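Local coordinates for protein heat-inducible transcription repressor hrcA homolog (Thermotoga maritima, PDB 1STZ) that probably represses class I heat shock genes, the grpE-dnaK-dnaJ and groELS operons, by binding DNA and preventing their induction, at residues R198-G201 and E202-G206. Residues are numbered along the deposited sequence; the frame is centred on the assembly and turned at random.
Sequences RTVG and EVLMG
Helix 200-205 is short, fewer than two turns, and its backbone is tied by hydrogen bonds from Leu204 N to Val200 O (3.0 Å) and from Met205 N to Gly201 O, and a weak one from Val203 N to Thr199 O. The side chains of Thr199 and Glu202 close its N-terminal end reciprocally. Thr199 OG1 accepts from Glu202 N at 3.1 Å, while Glu202 reaches back so that its OE1 takes the N-H of Thr199, also at 3.1 Å. The threonine hydroxyl is turned between its own backbone N and carbonyl carbon (chi1 71°), which aims it at the first turn. This exchange is a capping box with Thr199 as N-cap, and at the other end Gly206, with positive phi, donates to Val203 O and weakly to Glu202 O in a Schellman motif. Arg198, just ahead of the cap, adds a salt bridge. It grips the carboxylate side-on, NE lying 3.0 Å from Glu202 OE1 and NH2 3.1 Å from Glu202 OE2. Both oxygens lie close to the guanidinium plane, yet the two flat groups are inclined at 69°, and the nitrogens meet the oxygens from above the carboxylate plane. OE1 thus has two donors, Arg198 NE and Thr199 N, on opposite faces, which should fix the rotation of the carboxylate. With an alanine at Glu202, the Arg198 guanidinium is likely to lose its anionic mate and the Thr199 N-H its acceptor, which would undo half of the box. Farther round the helix, Val200 and Leu204 lie side by side, CG1 of the valine 4.0 Å from CD1 of the leucine, and both side chains touch Thr142. The same loop also meets the N-cap, where Thr199 OG1 hydrogen-bonds to Arg143 O.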
loop_
_atom_site.group_PDB
_atom_site.type_symbol
_atom_site.label_atom_id
_atom_site.label_comp_id
_atom_site.label_asym_id
_atom_site.label_seq_id
_atom_site.Cartn_x
_atom_site.Cartn_y
_atom_site.Cartn_z
ATOM N N ARG A 198 -25.220 9.558 27.816
ATOM C CA ARG A 198 -25.683 8.177 27.870
ATOM C C ARG A 198 -24.755 7.336 27.033
ATOM O O ARG A 198 -24.109 7.852 26.130
ATOM C CB ARG A 198 -27.105 8.095 27.343
ATOM C CG ARG A 198 -27.974 9.175 27.930
ATOM C CD ARG A 198 -29.221 8.720 28.602
ATOM N NE ARG A 198 -29.064 7.580 29.502
ATOM C CZ ARG A 198 -30.046 7.146 30.277
ATOM N NH1 ARG A 198 -31.213 7.773 30.275
ATOM N NH2 ARG A 198 -29.870 6.100 31.069
ATOM N N THR A 199 -24.670 6.045 27.324
ATOM C CA THR A 199 -23.779 5.158 26.573
ATOM C C THR A 199 -24.501 4.442 25.432
ATOM O O THR A 199 -25.708 4.386 25.406
ATOM C CB THR A 199 -23.078 4.143 27.498
ATOM O OG1 THR A 199 -24.009 3.165 27.965
ATOM C CG2 THR A 199 -22.570 4.817 28.776
ATOM N N VAL A 200 -23.737 3.931 24.472
ATOM C CA VAL A 200 -24.286 3.159 23.368
ATOM C C VAL A 200 -24.933 1.898 23.945
ATOM O O VAL A 200 -25.965 1.468 23.466
ATOM C CB VAL A 200 -23.209 2.795 22.335
ATOM C CG1 VAL A 200 -23.764 1.864 21.250
ATOM C CG2 VAL A 200 -22.638 4.065 21.689
ATOM N N GLY A 201 -24.333 1.338 24.991
ATOM C CA GLY A 201 -24.885 0.176 25.694
ATOM C C GLY A 201 -26.263 0.431 26.276
ATOM O O GLY A 201 -27.131 -0.429 26.250
ATOM N N GLU A 202 -26.482 1.631 26.787
ATOM C CA GLU A 202 -27.797 2.003 27.286
ATOM C C GLU A 202 -28.853 2.053 26.183
ATOM O O GLU A 202 -29.989 1.621 26.402
ATOM C CB GLU A 202 -27.728 3.336 28.020
ATOM C CG GLU A 202 -27.048 3.215 29.373
ATOM C CD GLU A 202 -27.031 4.526 30.138
ATOM O OE1 GLU A 202 -26.820 5.591 29.508
ATOM O OE2 GLU A 202 -27.224 4.486 31.372
ATOM N N VAL A 203 -28.474 2.583 25.014
ATOM C CA VAL A 203 -29.360 2.620 23.841
ATOM C C VAL A 203 -29.711 1.191 23.365
ATOM O O VAL A 203 -30.870 0.893 23.087
ATOM C CB VAL A 203 -28.746 3.456 22.663
ATOM C CG1 VAL A 203 -29.686 3.468 21.464
ATOM C CG2 VAL A 203 -28.456 4.890 23.106
ATOM N N LEU A 204 -28.710 0.317 23.292
ATOM C CA LEU A 204 -28.901 -1.068 22.824
ATOM C C LEU A 204 -29.829 -1.870 23.744
ATOM O O LEU A 204 -30.587 -2.714 23.287
ATOM C CB LEU A 204 -27.566 -1.798 22.735
ATOM C CG LEU A 204 -26.649 -1.408 21.579
ATOM C CD1 LEU A 204 -25.204 -1.852 21.861
ATOM C CD2 LEU A 204 -27.142 -2.040 20.284
ATOM N N MET A 205 -29.743 -1.583 25.037
ATOM C CA MET A 205 -30.531 -2.244 26.063
ATOM C C MET A 205 -31.986 -1.750 26.097
ATOM O O MET A 205 -32.852 -2.407 26.663
ATOM C CB MET A 205 -29.853 -2.023 27.418
ATOM C CG MET A 205 -30.137 -3.078 28.446
ATOM S SD MET A 205 -29.350 -2.671 30.014
ATOM C CE MET A 205 -27.676 -2.747 29.550
ATOM N N GLY A 206 -32.253 -0.604 25.485
ATOM C CA GLY A 206 -33.597 -0.052 25.412
ATOM C C GLY A 206 -33.972 0.854 26.576
ATOM O O GLY A 206 -35.152 1.074 26.828
#